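Local structure of maltose-binding protein MalE1 (Thermotoga maritima, 6DTU) at residues A112-K117 / S216-G221; R146-S151 / G203-S208; Q212-M217 / I226-W231. The protein binds maltotetraose between its two lobes and probably serves as the extracellular sugar-binding component of a maltose and maltodextrin transporter. One frame throughout, in Å; residues are numbered along the deposited sequence. Where two conformers were deposited one is given.

Contact 1. Residues A112-K117 / S216-G221; sequences ALIYNK and SMFREG
Phe218, on the last turn of helix 211-219, carries this contact by pushing its ring against the backbone of strand 112-116. Its CB points toward the strand, and with CG anti to the backbone N (chi1 -168°) the ring reaches the strand with its far edge. The two far corners and the tip do the touching. CE1 lies 3.5 Å from the backbone N of Asn116 and also passes CB of that residue; CE2 rests on the methyl CG2 of Ile114, whose side chain crosses the ring obliquely. At the tip, CZ comes 3.6 Å from Tyr115 C, which lies in the plane of the ring, so the main chain meets the phenyl group at its edge. Beyond the two segments the ring also meets Tyr236, with the ring planes inclined at about 60°.

A second, polar link runs through water 1. Asn116 ND2 donates to this water over 2.9 Å, and the water in turn donates to Phe218 O over 2.8 Å, while standing above one face of the phenyl ring, near its rim. Asn116 OD1 is engaged by the backbone N of Asp118, which holds the amide so that its ND2 faces the helix end. The chain leaves the helix at Glu220, and Gly221, with its positive phi, is the C-prime residue of a Schellman motif, with Gln222 N bonded to Met217 O and Gly221 N to Phe218 O. The arrangement is a helix C-terminus packed on the central sheet of an alpha/beta lobe, as in periplasmic binding proteins.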
loop_
_atom_site.group_PDB
_atom_site.type_symbol
_atom_site.label_atom_id
_atom_site.label_comp_id
_atom_site.label_asym_id
_atom_site.label_seq_id
_atom_site.Cartn_x
_atom_site.Cartn_y
_atom_site.Cartn_z
ATOM N N ALA A 112 9.398 -2.256 2.059
ATOM C CA ALA A 112 10.640 -2.748 2.635
ATOM C C ALA A 112 11.746 -2.556 1.609
ATOM O O ALA A 112 11.509 -2.116 0.477
ATOM C CB ALA A 112 10.529 -4.230 3.027
ATOM N N LEU A 113 12.976 -2.857 2.006
ATOM C CA LEU A 113 14.063 -2.874 1.040
ATOM C C LEU A 113 13.995 -4.185 0.274
ATOM O O LEU A 113 14.041 -5.267 0.866
ATOM C CB LEU A 113 15.415 -2.744 1.726
ATOM C CG LEU A 113 16.640 -2.672 0.832
ATOM C CD1 LEU A 113 16.729 -1.312 0.185
ATOM C CD2 LEU A 113 17.863 -2.939 1.711
ATOM N N ILE A 114 13.824 -4.091 -1.040
ATOM C CA ILE A 114 13.910 -5.232 -1.936
ATOM C C ILE A 114 15.201 -5.064 -2.714
ATOM O O ILE A 114 15.458 -3.993 -3.271
ATOM C CB ILE A 114 12.710 -5.290 -2.893
ATOM C CG1 ILE A 114 11.414 -5.327 -2.094
ATOM C CG2 ILE A 114 12.812 -6.536 -3.792
ATOM C CD1 ILE A 114 10.212 -5.221 -2.972
ATOM N N TYR A 115 16.041 -6.087 -2.712
ATOM C CA TYR A 115 17.358 -5.927 -3.304
ATOM C C TYR A 115 17.709 -7.094 -4.218
ATOM O O TYR A 115 17.277 -8.230 -4.004
ATOM C CB TYR A 115 18.436 -5.702 -2.219
ATOM C CG TYR A 115 18.555 -6.867 -1.243
ATOM C CD1 TYR A 115 19.562 -7.816 -1.395
ATOM C CD2 TYR A 115 17.639 -7.036 -0.199
ATOM C CE1 TYR A 115 19.672 -8.890 -0.522
ATOM C CE2 TYR A 115 17.744 -8.106 0.693
ATOM C CZ TYR A 115 18.773 -9.032 0.520
ATOM O OH TYR A 115 18.896 -10.114 1.379
ATOM N N ASN A 116 18.456 -6.791 -5.282
ATOM C CA ASN A 116 18.896 -7.788 -6.257
ATOM C C ASN A 116 20.233 -8.370 -5.801
ATOM O O ASN A 116 21.247 -7.663 -5.770
ATOM C CB ASN A 116 19.021 -7.134 -7.634
ATOM C CG ASN A 116 19.346 -8.124 -8.743
ATOM O OD1 ASN A 116 19.995 -9.139 -8.519
ATOM N ND2 ASN A 116 18.889 -7.819 -9.950
ATOM N N LYS A 117 20.240 -9.669 -5.478
ATOM C CA LYS A 117 21.423 -10.286 -4.888
ATOM C C LYS A 117 22.586 -10.377 -5.863
ATOM O O LYS A 117 23.728 -10.568 -5.429
ATOM C CB LYS A 117 21.089 -11.669 -4.329
ATOM C CG LYS A 117 20.167 -11.637 -3.108
ATOM C CD LYS A 117 19.772 -13.042 -2.668
ATOM C CE LYS A 117 18.833 -13.006 -1.463
ATOM N NZ LYS A 117 18.337 -14.375 -1.109
ATOM N N SER A 216 9.836 -1.154 -12.923
ATOM C CA SER A 216 10.312 -1.695 -14.189
ATOM C C SER A 216 11.821 -1.919 -14.191
ATOM O O SER A 216 12.292 -2.953 -14.653
ATOM C CB SER A 216 9.894 -0.807 -15.359
ATOM O OG SER A 216 10.482 0.464 -15.270
ATOM N N MET A 217 12.604 -0.950 -13.710
ATOM C CA MET A 217 14.045 -1.182 -13.680
ATOM C C MET A 217 14.403 -2.362 -12.783
ATOM O O MET A 217 15.260 -3.182 -13.132
ATOM C CB MET A 217 14.803 0.088 -13.295
ATOM C CG MET A 217 14.606 1.216 -14.286
ATOM S SD MET A 217 15.720 2.589 -14.002
ATOM C CE MET A 217 17.299 1.827 -14.390
ATOM N N PHE A 218 13.740 -2.494 -11.635
ATOM C CA PHE A 218 14.075 -3.627 -10.786
ATOM C C PHE A 218 13.678 -4.939 -11.440
ATOM O O PHE A 218 14.476 -5.880 -11.480
ATOM C CB PHE A 218 13.448 -3.513 -9.399
ATOM C CG PHE A 218 14.017 -4.503 -8.425
ATOM C CD1 PHE A 218 15.178 -4.228 -7.730
ATOM C CD2 PHE A 218 13.407 -5.736 -8.248
ATOM C CE1 PHE A 218 15.725 -5.158 -6.844
ATOM C CE2 PHE A 218 13.938 -6.669 -7.366
ATOM C CZ PHE A 218 15.105 -6.371 -6.666
ATOM N N ARG A 219 12.486 -4.997 -12.024
ATOM C CA ARG A 219 12.037 -6.232 -12.650
ATOM C C ARG A 219 12.945 -6.623 -13.809
ATOM O O ARG A 219 13.157 -7.816 -14.053
ATOM C CB ARG A 219 10.608 -6.033 -13.136
ATOM C CG ARG A 219 9.950 -7.270 -13.718
ATOM C CD ARG A 219 8.577 -6.924 -14.268
ATOM N NE ARG A 219 8.709 -6.063 -15.432
ATOM C CZ ARG A 219 8.216 -4.831 -15.554
ATOM N NH1 ARG A 219 7.502 -4.273 -14.588
ATOM N NH2 ARG A 219 8.440 -4.157 -16.676
ATOM N N GLU A 220 13.498 -5.643 -14.518
ATOM C CA GLU A 220 14.331 -5.906 -15.682
ATOM C C GLU A 220 15.810 -6.069 -15.352
ATOM O O GLU A 220 16.637 -6.134 -16.270
ATOM C CB GLU A 220 14.096 -4.864 -16.778
ATOM C CG GLU A 220 12.636 -4.770 -17.210
ATOM C CD GLU A 220 12.397 -3.681 -18.221
ATOM O OE1 GLU A 220 13.282 -2.818 -18.394
ATOM O OE2 GLU A 220 11.312 -3.687 -18.843
ATOM N N GLY A 221 16.155 -6.175 -14.078
ATOM C CA GLY A 221 17.530 -6.418 -13.683
ATOM C C GLY A 221 18.437 -5.217 -13.728
ATOM O O GLY A 221 19.668 -5.376 -13.735
HETATM O O HOH W 1 17.115 -5.560 -10.525
#

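Contact 2. Residues R146-S151 / G203-S208; sequences RGFITS and GILDPS
Here a sheet edge is sealed by an irregular connection: strand 146-149, outermost in the four-stranded sheet of one alpha/beta lobe of this periplasmic binding protein, is covered by the loop between helices 187-201 and 211-219. The loop lies beside the strand without extending the sheet, and the contact combines an apolar patch with an arginine that binds main-chain oxygens.

Phe148 supplies the apolar part. Its CB points toward the loop, and with CG anti to the backbone N the ring edge carrying CD2 meets the Leu205 methyl CD2 at 3.5 Å. Ile204 crosses the phenylalanine at about a right angle and sets CG2 against its CB, 3.7 Å away. Leu205 CD2 reaches on to the backbone N of Thr150, a buried N-H with no partner in the model. Ala134 of helix 127-140 and Leu199 of helix 187-201 also pack on this cluster.

The side chain of Arg146 is bent at both chi2 and chi3 and so folds back over its own strand, the centre of its guanidinium covered on one face by Ile149 CG1. NH2 donates to two carbonyl oxygens, Phe148 O at 2.8 Å and Ile204 O at 3.1 Å. Both bonds are bent, each oxygen lying about 30° out of the guanidinium plane. Phe148 O and Ile204 O are 3.1 Å apart, two acceptors that would probably repel each other were NH2 not shared between them. Asp209, farther along the same loop, forms a salt bridge with NH2 and probably balances the charge. Water 2 completes the junction in the guanidinium plane, accepting from Arg146 NE and Phe148 N and donating to Ile204 O at 2.8 Å.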
loop_
_atom_site.group_PDB
_atom_site.type_symbol
_atom_site.label_atom_id
_atom_site.label_comp_id
_atom_site.label_asym_id
_atom_site.label_seq_id
_atom_site.Cartn_x
_atom_site.Cartn_y
_atom_site.Cartn_z
ATOM N N ARG A 146 20.891 1.116 -11.805
ATOM C CA ARG A 146 20.685 2.119 -10.777
ATOM C C ARG A 146 20.985 1.489 -9.427
ATOM O O ARG A 146 20.530 0.378 -9.140
ATOM C CB ARG A 146 19.230 2.594 -10.804
ATOM C CG ARG A 146 18.919 3.696 -11.814
ATOM C CD ARG A 146 19.544 5.040 -11.385
ATOM N NE ARG A 146 18.964 5.490 -10.119
ATOM C CZ ARG A 146 17.836 6.180 -10.002
ATOM N NH1 ARG A 146 17.139 6.544 -11.075
ATOM N NH2 ARG A 146 17.400 6.519 -8.795
ATOM N N GLY A 147 21.769 2.191 -8.609
ATOM C CA GLY A 147 22.067 1.693 -7.276
ATOM C C GLY A 147 20.852 1.644 -6.369
ATOM O O GLY A 147 20.678 0.681 -5.617
ATOM N N PHE A 148 19.992 2.665 -6.436
ATOM C CA PHE A 148 18.833 2.753 -5.554
ATOM C C PHE A 148 17.731 3.546 -6.242
ATOM O O PHE A 148 17.998 4.579 -6.859
ATOM C CB PHE A 148 19.206 3.430 -4.229
ATOM C CG PHE A 148 18.045 3.620 -3.300
ATOM C CD1 PHE A 148 17.520 2.542 -2.592
ATOM C CD2 PHE A 148 17.440 4.868 -3.180
ATOM C CE1 PHE A 148 16.414 2.707 -1.760
ATOM C CE2 PHE A 148 16.342 5.048 -2.341
ATOM C CZ PHE A 148 15.831 3.958 -1.631
ATOM N N ILE A 149 16.495 3.047 -6.144
ATOM C CA ILE A 149 15.317 3.750 -6.648
ATOM C C ILE A 149 14.148 3.559 -5.691
ATOM O O ILE A 149 13.868 2.446 -5.239
ATOM C CB ILE A 149 14.874 3.294 -8.058
ATOM C CG1 ILE A 149 16.045 3.002 -8.988
ATOM C CG2 ILE A 149 13.971 4.358 -8.695
ATOM C CD1 ILE A 149 15.553 2.449 -10.326
ATOM N N THR A 150 13.410 4.639 -5.458
ATOM C CA THR A 150 12.034 4.533 -4.996
ATOM C C THR A 150 11.256 5.675 -5.631
ATOM O O THR A 150 11.809 6.469 -6.401
ATOM C CB THR A 150 11.921 4.458 -3.469
ATOM O OG1 THR A 150 10.574 4.099 -3.129
ATOM C CG2 THR A 150 12.247 5.815 -2.836
ATOM N N SER A 151 9.961 5.746 -5.320
ATOM C CA SER A 151 9.129 6.813 -5.869
ATOM C C SER A 151 9.394 8.074 -5.049
ATOM O O SER A 151 8.769 8.316 -4.015
ATOM C CB SER A 151 7.669 6.381 -5.857
ATOM O OG SER A 151 6.912 7.262 -6.669
ATOM N N GLY A 203 22.777 12.397 -5.631
ATOM C CA GLY A 203 22.650 11.701 -6.901
ATOM C C GLY A 203 22.175 10.266 -6.820
ATOM O O GLY A 203 22.205 9.560 -7.836
ATOM N N ILE A 204 21.746 9.817 -5.641
ATOM C CA ILE A 204 21.237 8.457 -5.447
ATOM C C ILE A 204 19.845 8.317 -6.045
ATOM O O ILE A 204 19.456 7.245 -6.526
ATOM C CB ILE A 204 21.211 8.152 -3.935
ATOM C CG1 ILE A 204 22.570 8.443 -3.305
ATOM C CG2 ILE A 204 20.763 6.714 -3.653
ATOM C CD1 ILE A 204 23.654 7.593 -3.872
ATOM N N LEU A 205 19.046 9.381 -5.941
ATOM C CA LEU A 205 17.726 9.448 -6.538
ATOM C C LEU A 205 17.699 10.568 -7.559
ATOM O O LEU A 205 18.364 11.603 -7.402
ATOM C CB LEU A 205 16.645 9.724 -5.495
ATOM C CG LEU A 205 16.354 8.584 -4.532
ATOM C CD1 LEU A 205 15.295 9.026 -3.554
ATOM C CD2 LEU A 205 15.951 7.301 -5.275
ATOM N N ASP A 206 16.917 10.365 -8.575
ATOM C CA ASP A 206 16.739 11.362 -9.602
ATOM C C ASP A 206 15.376 12.014 -9.438
ATOM O O ASP A 206 14.407 11.337 -9.077
ATOM C CB ASP A 206 16.834 10.720 -10.988
ATOM C CG ASP A 206 16.805 11.753 -12.109
ATOM O OD1 ASP A 206 17.878 12.314 -12.433
ATOM O OD2 ASP A 206 15.711 12.034 -12.647
ATOM N N PRO A 207 15.275 13.319 -9.699
ATOM C CA PRO A 207 14.006 14.032 -9.510
ATOM C C PRO A 207 12.825 13.416 -10.244
ATOM O O PRO A 207 11.683 13.601 -9.830
ATOM C CB PRO A 207 14.320 15.436 -10.047
ATOM C CG PRO A 207 15.798 15.588 -9.882
ATOM C CD PRO A 207 16.390 14.221 -10.042
ATOM N N SER A 208 13.074 12.669 -11.312
ATOM C CA SER A 208 11.992 12.060 -12.075
ATOM C C SER A 208 11.594 10.676 -11.572
ATOM O O SER A 208 10.632 10.107 -12.100
ATOM C CB SER A 208 12.388 11.934 -13.546
ATOM O OG SER A 208 13.501 11.074 -13.674
HETATM O O HOH W 2 20.834 5.136 -7.813
#

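Contact 3. Residues Q212-M217 / I226-W231; sequences QIMDSM and IINGPW. With GLC (alpha-D-glucopyranose), chain C; GLC (alpha-D-glucopyranose), chain B.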
loop_
_atom_site.group_PDB
_atom_site.type_symbol
_atom_site.label_atom_id
_atom_site.label_comp_id
_atom_site.label_asym_id
_atom_site.label_seq_id
_atom_site.Cartn_x
_atom_site.Cartn_y
_atom_site.Cartn_z
ATOM N N GLN A 212 6.694 3.592 -11.570
ATOM C CA GLN A 212 6.934 2.807 -12.777
ATOM C C GLN A 212 8.423 2.625 -13.054
ATOM O O GLN A 212 8.857 1.531 -13.431
ATOM C CB GLN A 212 6.208 3.448 -13.957
ATOM C CG GLN A 212 6.085 2.611 -15.219
ATOM C CD GLN A 212 7.368 2.583 -16.001
ATOM O OE1 GLN A 212 8.089 3.583 -16.085
ATOM N NE2 GLN A 212 7.664 1.434 -16.582
ATOM N N ILE A 213 9.219 3.690 -12.894
ATOM C CA ILE A 213 10.661 3.565 -13.103
ATOM C C ILE A 213 11.257 2.587 -12.094
ATOM O O ILE A 213 12.039 1.702 -12.448
ATOM C CB ILE A 213 11.349 4.943 -13.040
ATOM C CG1 ILE A 213 10.965 5.792 -14.267
ATOM C CG2 ILE A 213 12.871 4.764 -12.896
ATOM C CD1 ILE A 213 11.247 7.300 -14.111
ATOM N N MET A 214 10.880 2.721 -10.820
ATOM C CA MET A 214 11.417 1.818 -9.808
ATOM C C MET A 214 11.062 0.370 -10.118
ATOM O O MET A 214 11.928 -0.521 -10.121
ATOM C CB MET A 214 10.838 2.201 -8.447
ATOM C CG MET A 214 11.059 1.087 -7.422
ATOM S SD MET A 214 10.424 1.419 -5.782
ATOM C CE MET A 214 8.655 1.636 -6.100
ATOM N N ASP A 215 9.784 0.121 -10.374
ATOM C CA ASP A 215 9.285 -1.231 -10.545
ATOM C C ASP A 215 9.871 -1.874 -11.798
ATOM O O ASP A 215 10.357 -3.011 -11.750
ATOM C CB ASP A 215 7.764 -1.129 -10.647
ATOM C CG ASP A 215 7.050 -2.460 -10.435
ATOM O OD1 ASP A 215 7.480 -3.262 -9.593
ATOM O OD2 ASP A 215 6.020 -2.666 -11.085
ATOM N N SER A 216 9.836 -1.154 -12.923
ATOM C CA SER A 216 10.312 -1.695 -14.189
ATOM C C SER A 216 11.821 -1.919 -14.191
ATOM O O SER A 216 12.292 -2.953 -14.653
ATOM C CB SER A 216 9.894 -0.807 -15.359
ATOM O OG SER A 216 10.482 0.464 -15.270
ATOM N N MET A 217 12.604 -0.950 -13.710
ATOM C CA MET A 217 14.045 -1.182 -13.680
ATOM C C MET A 217 14.403 -2.362 -12.783
ATOM O O MET A 217 15.260 -3.182 -13.132
ATOM C CB MET A 217 14.803 0.088 -13.295
ATOM C CG MET A 217 14.606 1.216 -14.286
ATOM S SD MET A 217 15.720 2.589 -14.002
ATOM C CE MET A 217 17.299 1.827 -14.390
ATOM N N ILE A 226 15.621 -1.257 -4.087
ATOM C CA ILE A 226 14.449 -0.396 -4.112
ATOM C C ILE A 226 13.730 -0.443 -2.772
ATOM O O ILE A 226 13.979 -1.308 -1.928
ATOM C CB ILE A 226 13.468 -0.751 -5.246
ATOM C CG1 ILE A 226 12.898 -2.156 -5.032
ATOM C CG2 ILE A 226 14.155 -0.602 -6.605
ATOM C CD1 ILE A 226 11.865 -2.526 -6.085
ATOM N N ILE A 227 12.837 0.519 -2.572
ATOM C CA ILE A 227 11.887 0.469 -1.466
ATOM C C ILE A 227 10.495 0.307 -2.054
ATOM O O ILE A 227 9.954 1.232 -2.668
ATOM C CB ILE A 227 11.983 1.688 -0.543
ATOM C CG1 ILE A 227 13.341 1.682 0.160
ATOM C CG2 ILE A 227 10.886 1.599 0.510
ATOM C CD1 ILE A 227 13.578 2.893 1.067
ATOM N N ASN A 228 9.918 -0.880 -1.867
ATOM C CA ASN A 228 8.645 -1.231 -2.481
ATOM C C ASN A 228 8.006 -2.336 -1.649
ATOM O O ASN A 228 8.614 -2.866 -0.720
ATOM C CB ASN A 228 8.858 -1.698 -3.924
ATOM C CG ASN A 228 7.606 -1.587 -4.776
ATOM O OD1 ASN A 228 6.551 -1.151 -4.321
ATOM N ND2 ASN A 228 7.729 -1.971 -6.033
ATOM N N GLY A 229 6.770 -2.688 -2.006
ATOM C CA GLY A 229 5.977 -3.596 -1.213
ATOM C C GLY A 229 5.831 -4.984 -1.795
ATOM O O GLY A 229 6.270 -5.284 -2.907
ATOM N N PRO A 230 5.151 -5.857 -1.051
ATOM C CA PRO A 230 5.083 -7.269 -1.440
ATOM C C PRO A 230 4.248 -7.522 -2.683
ATOM O O PRO A 230 4.367 -8.594 -3.286
ATOM C CB PRO A 230 4.504 -7.949 -0.184
ATOM C CG PRO A 230 3.677 -6.848 0.468
ATOM C CD PRO A 230 4.459 -5.573 0.213
ATOM N N TRP A 231 3.390 -6.576 -3.061
ATOM C CA TRP A 231 2.661 -6.656 -4.317
ATOM C C TRP A 231 3.581 -6.716 -5.523
ATOM O O TRP A 231 3.128 -7.089 -6.603
ATOM C CB TRP A 231 1.765 -5.419 -4.465
ATOM C CG TRP A 231 2.498 -4.105 -4.314
ATOM C CD1 TRP A 231 3.214 -3.455 -5.275
ATOM C CD2 TRP A 231 2.597 -3.298 -3.129
ATOM N NE1 TRP A 231 3.743 -2.297 -4.771
ATOM C CE2 TRP A 231 3.390 -2.179 -3.450
ATOM C CE3 TRP A 231 2.114 -3.428 -1.821
ATOM C CZ2 TRP A 231 3.696 -1.174 -2.518
ATOM C CZ3 TRP A 231 2.410 -2.429 -0.903
ATOM C CH2 TRP A 231 3.213 -1.328 -1.251
HETATM C C1 GLC C . 0.531 0.250 -3.035
HETATM C C2 GLC C . -0.148 0.199 -1.715
HETATM C C3 GLC C . -1.167 1.239 -1.604
HETATM C C4 GLC C . -0.573 2.617 -1.809
HETATM C C5 GLC C . 0.190 2.719 -3.164
HETATM C C6 GLC C . 0.972 3.915 -3.274
HETATM O O2 GLC C . -0.830 -1.086 -1.637
HETATM O O3 GLC C . -1.749 1.247 -0.247
HETATM O O4 GLC C . -1.648 3.619 -1.875
HETATM O O5 GLC C . 1.175 1.557 -3.186
HETATM O O6 GLC C . 1.367 4.073 -4.627
HETATM C C1 GLC B . -0.605 -2.472 -7.359
HETATM C C2 GLC B . -0.956 -2.976 -6.016
HETATM C C3 GLC B . -1.250 -1.883 -5.073
HETATM C C4 GLC B . -0.105 -0.936 -4.972
HETATM C C5 GLC B . 0.197 -0.312 -6.361
HETATM C C6 GLC B . 1.378 0.438 -6.404
HETATM O O1 GLC B . -1.705 -1.841 -7.933
HETATM O O2 GLC B . -2.123 -3.846 -6.180
HETATM O O3 GLC B . -1.525 -2.514 -3.770
HETATM O O4 GLC B . -0.431 0.132 -4.042
HETATM O O5 GLC B . 0.479 -1.510 -7.282
HETATM O O6 GLC B . 1.470 1.075 -7.682
#
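Met214 reaches across from helix 212-217 to strand 226-228, crossing both Ile226 and Asn228 obliquely. CG, anti to the backbone N, packs against Ile226 CG2 at 3.6 Å; SD then passes 3.2 Å from Ile227 O, and a bend at chi3 sets the methyl CE against the amide carbon CG of Asn228. Beside it, the carboxylate of Asp215 and the amide of Asn228 stand almost perpendicular, their planes 86° apart. Tyr236 OH joins the two, bonded to Asp215 OD1 and Asn228 ND2.

Past the strand, Trp231 offers one ring face to the bound sugar: CZ2 lies 3.5 Å from C1 of the chain C glucose, and C4 of the chain B glucose stands over the same face. Gly229 CA lies over the opposite face near the rim, 3.4 Å above the plane. An alanine in place of Trp231 would remove the flat apolar platform under both glucose units and so would probably weaken sugar binding. This aromatic-sugar stacking is characteristic of maltodextrin pockets.

Helix segment 212-217 crosses strand segment 226-228 at -110°, with Tyr157 of helix 155-164 against Met214 and strands 112-116 and 146-149 flanking strand 223-228.

Overall arrangement
All three contacts belong to one lobe and reach the same four-stranded sheet, in which strand 223-228 lies between strands 146-149 and 112-116. Helix 211-219 serves contact 1 with its C-terminal end and contact 3 with its middle, so their centres are only about 7 Å apart; contact 2 sits at the sheet edge, its centre about 13 Å from that of contact 1 and 11 Å from that of contact 3. Along the chain, contact 2 is nested inside the loop closed by contact 1 and precedes contact 3. Met217 CE touches Arg146 CG, and Thr150 OG1 is hydrogen-bonded to Ile227 O, joining the sheet edge to the strand that leads into the sugar pocket.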